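Local coordinates for lipoprotein (Colwellia psychrerythraea, PDB 3O0Y) that is of unknown function but is a putative bacterial lipoprotein of a family grouped with the metallopeptidase-like clan, possibly lipid-binding, at residues L498-V510 and Q523-A535. Residues are numbered along the deposited sequence; the frame is centred on the assembly and turned at random.
With SO4 (sulfate ion), chain D.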
loop_
_atom_site.group_PDB
_atom_site.type_symbol
_atom_site.label_atom_id
_atom_site.label_comp_id
_atom_site.label_asym_id
_atom_site.label_seq_id
_atom_site.Cartn_x
_atom_site.Cartn_y
_atom_site.Cartn_z
ATOM N N LEU A 498 -19.355 -5.472 7.077
ATOM C CA LEU A 498 -20.018 -5.588 5.769
ATOM C C LEU A 498 -19.926 -4.251 5.020
ATOM O O LEU A 498 -19.748 -4.268 3.800
ATOM C CB LEU A 498 -21.462 -6.051 5.938
ATOM C CG LEU A 498 -21.574 -7.510 6.416
ATOM C CD1 LEU A 498 -23.019 -7.726 6.958
ATOM C CD2 LEU A 498 -21.268 -8.417 5.254
ATOM N N GLN A 499 -19.992 -3.096 5.723
ATOM C CA GLN A 499 -19.797 -1.809 5.101
ATOM C C GLN A 499 -18.427 -1.685 4.448
ATOM O O GLN A 499 -18.320 -1.150 3.339
ATOM C CB GLN A 499 -19.927 -0.696 6.087
ATOM C CG GLN A 499 -19.864 0.670 5.493
ATOM C CD GLN A 499 -20.007 1.757 6.576
ATOM O OE1 GLN A 499 -19.483 1.593 7.704
ATOM N NE2 GLN A 499 -20.652 2.885 6.212
ATOM N N ALA A 500 -17.424 -2.187 5.113
ATOM C CA ALA A 500 -16.013 -2.169 4.597
ATOM C C ALA A 500 -15.925 -3.101 3.359
ATOM O O ALA A 500 -15.251 -2.788 2.404
ATOM C CB ALA A 500 -15.048 -2.570 5.695
ATOM N N GLU A 501 -16.650 -4.222 3.365
ATOM C CA GLU A 501 -16.662 -5.144 2.205
ATOM C C GLU A 501 -17.349 -4.488 1.000
ATOM O O GLU A 501 -16.858 -4.521 -0.147
ATOM C CB GLU A 501 -17.309 -6.448 2.581
ATOM C CG GLU A 501 -17.089 -7.500 1.476
ATOM C CD GLU A 501 -17.901 -8.759 1.652
ATOM O OE1 GLU A 501 -18.434 -9.020 2.769
ATOM O OE2 GLU A 501 -17.904 -9.574 0.676
ATOM N N LEU A 502 -18.491 -3.866 1.319
ATOM C CA LEU A 502 -19.279 -3.078 0.373
ATOM C C LEU A 502 -18.420 -1.997 -0.228
ATOM O O LEU A 502 -18.436 -1.815 -1.452
ATOM C CB LEU A 502 -20.490 -2.475 1.079
ATOM C CG LEU A 502 -21.353 -1.595 0.139
ATOM C CD1 LEU A 502 -21.911 -2.320 -1.096
ATOM C CD2 LEU A 502 -22.518 -1.031 1.004
ATOM N N PHE A 503 -17.587 -1.344 0.589
ATOM C CA PHE A 503 -16.747 -0.259 0.095
ATOM C C PHE A 503 -15.801 -0.800 -0.976
ATOM O O PHE A 503 -15.555 -0.138 -1.985
ATOM C CB PHE A 503 -15.999 0.347 1.296
ATOM C CG PHE A 503 -15.361 1.652 1.001
ATOM C CD1 PHE A 503 -16.080 2.804 1.151
ATOM C CD2 PHE A 503 -14.077 1.717 0.539
ATOM C CE1 PHE A 503 -15.499 4.086 0.860
ATOM C CE2 PHE A 503 -13.480 2.976 0.242
ATOM C CZ PHE A 503 -14.195 4.145 0.421
ATOM N N ARG A 504 -15.261 -1.983 -0.746
ATOM C CA ARG A 504 -14.332 -2.562 -1.664
ATOM C C ARG A 504 -15.011 -3.113 -2.943
ATOM O O ARG A 504 -14.400 -3.141 -3.999
ATOM C CB ARG A 504 -13.447 -3.587 -0.995
ATOM C CG ARG A 504 -12.262 -2.967 -0.321
ATOM C CD ARG A 504 -12.338 -3.024 1.083
ATOM N NE ARG A 504 -11.340 -2.181 1.785
ATOM C CZ ARG A 504 -11.658 -1.269 2.649
ATOM N NH1 ARG A 504 -12.958 -0.962 2.862
ATOM N NH2 ARG A 504 -10.681 -0.588 3.246
ATOM N N ALA A 505 -16.277 -3.489 -2.870
ATOM C CA ALA A 505 -17.056 -3.817 -4.055
ATOM C C ALA A 505 -17.310 -2.542 -4.865
ATOM O O ALA A 505 -17.155 -2.533 -6.115
ATOM C CB ALA A 505 -18.343 -4.513 -3.612
ATOM N N VAL A 506 -17.678 -1.468 -4.181
ATOM C CA VAL A 506 -17.820 -0.170 -4.860
ATOM C C VAL A 506 -16.565 0.214 -5.616
ATOM O O VAL A 506 -16.648 0.795 -6.725
ATOM C CB VAL A 506 -18.298 0.939 -3.884
ATOM C CG1 VAL A 506 -18.233 2.343 -4.503
ATOM C CG2 VAL A 506 -19.761 0.632 -3.440
ATOM N N ARG A 507 -15.379 -0.066 -5.035
ATOM C CA ARG A 507 -14.118 0.186 -5.691
ATOM C C ARG A 507 -14.027 -0.456 -7.062
ATOM O O ARG A 507 -13.542 0.176 -7.996
ATOM C CB ARG A 507 -12.943 -0.254 -4.825
ATOM C CG ARG A 507 -12.629 0.692 -3.741
ATOM C CD ARG A 507 -11.393 0.275 -2.933
ATOM N NE ARG A 507 -10.938 1.337 -2.051
ATOM C CZ ARG A 507 -10.155 1.149 -0.981
ATOM N NH1 ARG A 507 -9.661 -0.055 -0.693
ATOM N NH2 ARG A 507 -9.835 2.190 -0.203
ATOM N N LEU A 508 -14.529 -1.662 -7.228
ATOM C CA LEU A 508 -14.531 -2.313 -8.573
ATOM C C LEU A 508 -15.347 -1.486 -9.575
ATOM O O LEU A 508 -14.983 -1.281 -10.772
ATOM C CB LEU A 508 -15.136 -3.715 -8.488
ATOM C CG LEU A 508 -14.346 -4.745 -7.663
ATOM C CD1 LEU A 508 -15.081 -6.078 -7.929
ATOM C CD2 LEU A 508 -12.847 -4.820 -8.089
ATOM N N VAL A 509 -16.475 -0.967 -9.090
ATOM C CA VAL A 509 -17.376 -0.217 -9.936
ATOM C C VAL A 509 -16.785 1.150 -10.331
ATOM O O VAL A 509 -16.801 1.584 -11.526
ATOM C CB VAL A 509 -18.725 -0.007 -9.265
ATOM C CG1 VAL A 509 -19.630 0.804 -10.201
ATOM C CG2 VAL A 509 -19.433 -1.328 -8.940
ATOM N N VAL A 510 -16.273 1.873 -9.327
ATOM C CA VAL A 510 -15.805 3.241 -9.574
ATOM C C VAL A 510 -14.418 3.294 -10.288
ATOM O O VAL A 510 -14.153 4.240 -11.063
ATOM C CB VAL A 510 -15.805 4.166 -8.294
ATOM C CG1 VAL A 510 -17.278 4.363 -7.753
ATOM C CG2 VAL A 510 -14.868 3.665 -7.231
ATOM N N GLN A 523 -19.331 12.077 -10.739
ATOM C CA GLN A 523 -20.244 10.919 -10.824
ATOM C C GLN A 523 -19.751 9.810 -9.917
ATOM O O GLN A 523 -20.576 9.124 -9.238
ATOM C CB GLN A 523 -20.382 10.414 -12.282
ATOM C CG GLN A 523 -21.117 11.371 -13.182
ATOM C CD GLN A 523 -20.817 11.182 -14.681
ATOM O OE1 GLN A 523 -20.072 10.299 -15.079
ATOM N NE2 GLN A 523 -21.453 11.977 -15.508
ATOM N N ALA A 524 -18.422 9.609 -9.896
ATOM C CA ALA A 524 -17.839 8.561 -9.056
ATOM C C ALA A 524 -18.051 8.914 -7.568
ATOM O O ALA A 524 -18.435 8.052 -6.753
ATOM C CB ALA A 524 -16.315 8.385 -9.399
ATOM N N ILE A 525 -17.835 10.184 -7.207
ATOM C CA ILE A 525 -18.072 10.618 -5.811
ATOM C C ILE A 525 -19.544 10.358 -5.394
ATOM O O ILE A 525 -19.816 9.767 -4.336
ATOM C CB ILE A 525 -17.751 12.131 -5.634
ATOM C CG1 ILE A 525 -16.250 12.385 -5.766
ATOM C CG2 ILE A 525 -18.242 12.650 -4.235
ATOM C CD1 ILE A 525 -15.849 13.774 -5.965
ATOM N N SER A 526 -20.467 10.792 -6.239
ATOM C CA SER A 526 -21.905 10.657 -5.955
ATOM C C SER A 526 -22.255 9.199 -5.762
ATOM O O SER A 526 -22.880 8.830 -4.769
ATOM C CB SER A 526 -22.753 11.203 -7.106
ATOM O OG SER A 526 -22.576 12.604 -7.200
ATOM N N TYR A 527 -21.772 8.331 -6.666
ATOM C CA TYR A 527 -22.109 6.885 -6.588
ATOM C C TYR A 527 -21.589 6.325 -5.263
ATOM O O TYR A 527 -22.298 5.594 -4.544
ATOM C CB TYR A 527 -21.508 6.128 -7.811
ATOM C CG TYR A 527 -21.795 4.648 -7.827
ATOM C CD1 TYR A 527 -23.055 4.135 -8.145
ATOM C CD2 TYR A 527 -20.863 3.739 -7.315
ATOM C CE1 TYR A 527 -23.296 2.743 -8.154
ATOM C CE2 TYR A 527 -21.162 2.421 -7.188
ATOM C CZ TYR A 527 -22.332 1.910 -7.618
ATOM O OH TYR A 527 -22.524 0.564 -7.524
ATOM N N MET A 528 -20.296 6.557 -5.000
ATOM C CA MET A 528 -19.682 5.945 -3.829
ATOM C C MET A 528 -20.351 6.446 -2.516
ATOM O O MET A 528 -20.564 5.663 -1.553
ATOM C CB MET A 528 -18.155 6.172 -3.792
ATOM C CG MET A 528 -17.447 5.681 -2.537
ATOM S SD MET A 528 -15.535 5.655 -2.746
ATOM C CE MET A 528 -15.237 4.068 -3.056
ATOM N N SER A 529 -20.620 7.735 -2.452
ATOM C CA SER A 529 -21.320 8.284 -1.299
ATOM C C SER A 529 -22.671 7.605 -1.065
ATOM O O SER A 529 -22.932 7.086 0.063
ATOM C CB SER A 529 -21.591 9.782 -1.520
ATOM O OG SER A 529 -20.399 10.406 -1.350
ATOM N N GLU A 530 -23.467 7.566 -2.123
ATOM C CA GLU A 530 -24.829 7.007 -2.064
ATOM C C GLU A 530 -24.833 5.528 -1.701
ATOM O O GLU A 530 -25.695 5.109 -0.941
ATOM C CB GLU A 530 -25.584 7.148 -3.361
ATOM C CG GLU A 530 -25.970 8.572 -3.681
ATOM C CD GLU A 530 -26.443 8.745 -5.119
ATOM O OE1 GLU A 530 -26.762 7.713 -5.766
ATOM O OE2 GLU A 530 -26.505 9.915 -5.591
ATOM N N GLN A 531 -23.847 4.766 -2.190
ATOM C CA GLN A 531 -23.898 3.342 -2.007
ATOM C C GLN A 531 -23.369 2.979 -0.611
ATOM O O GLN A 531 -23.852 2.011 0.006
ATOM C CB GLN A 531 -23.079 2.615 -3.109
ATOM C CG GLN A 531 -23.696 2.630 -4.463
ATOM C CD GLN A 531 -25.103 2.088 -4.538
ATOM O OE1 GLN A 531 -25.431 1.053 -3.950
ATOM N NE2 GLN A 531 -25.961 2.822 -5.235
ATOM N N THR A 532 -22.396 3.737 -0.092
ATOM C CA THR A 532 -21.696 3.304 1.115
ATOM C C THR A 532 -22.030 4.013 2.422
ATOM O O THR A 532 -21.719 3.479 3.515
ATOM C CB THR A 532 -20.185 3.427 0.987
ATOM O OG1 THR A 532 -19.849 4.809 0.927
ATOM C CG2 THR A 532 -19.674 2.705 -0.239
ATOM N N GLY A 533 -22.684 5.152 2.368
ATOM C CA GLY A 533 -22.870 5.880 3.626
ATOM C C GLY A 533 -21.560 6.463 4.169
ATOM O O GLY A 533 -21.429 6.797 5.371
ATOM N N THR A 534 -20.562 6.604 3.299
ATOM C CA THR A 534 -19.317 7.239 3.722
ATOM C C THR A 534 -19.407 8.745 3.540
ATOM O O THR A 534 -19.985 9.225 2.567
ATOM C CB THR A 534 -18.133 6.655 2.943
ATOM O OG1 THR A 534 -18.142 5.254 3.167
ATOM C CG2 THR A 534 -16.773 7.237 3.427
ATOM N N ALA A 535 -18.765 9.474 4.445
ATOM C CA ALA A 535 -18.769 10.951 4.389
ATOM C C ALA A 535 -18.107 11.489 3.121
ATOM O O ALA A 535 -17.072 10.969 2.642
ATOM C CB ALA A 535 -18.088 11.546 5.664
HETATM S S SO4 D . -7.186 0.584 2.120
HETATM O O1 SO4 D . -8.336 -0.351 1.983
HETATM O O2 SO4 D . -6.997 0.856 3.506
HETATM O O3 SO4 D . -5.909 -0.013 1.657
HETATM O O4 SO4 D . -7.355 1.723 1.258
HETATM O O HOH W 1 -21.145 5.275 8.222
#
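Gln-499 NE2 donates to Thr-532 O at 3.0 Å, in a nearly straight bond (N-H...O 169°) that leaves in the plane of the amide and runs almost along the carbonyl. With CG anti to the backbone N (chi1 -175°) and the chain extended beyond it, Gln-499 stretches across to the end of helix 521-532. A water accepts from the same NE2 and donates to Gly-533 O, adding a second link to that helix end. Thr-532 OG1 donates to Met-528 O at 2.7 Å; it also accepts from Thr-534 N at 3.1 Å, and this second bond makes an ST turn at the helix exit, where Gly-533 takes positive phi.

Met-528 lays its methyl CE over one face of the Phe-503 ring, 4.0 Å from the centroid, with SD beside it in an oblique Met-aromatic contact. Thr-534 OG1 lies at the edge of that ring. Met-528 is a knob among Phe-503, Val-506, Arg-507 and Val-510, and Tyr-546 of helix 536-548 also touches it. Val-506 returns the fit among Tyr-527, Met-528, Gln-531 and Thr-532: CG1 meets Met-528 CE at 3.7 Å, while CG2 rests on Thr-532 CG2. Val-509 CG1 approaches Tyr-527 CE2 at 3.7 Å, and Val-510 CG1 meets CD2 of the same ring. The axes of 498-510 and 523-532 come within 10.1 Å and run nearly antiparallel, at 156°: a helical hairpin with reciprocal knobs-into-holes packing.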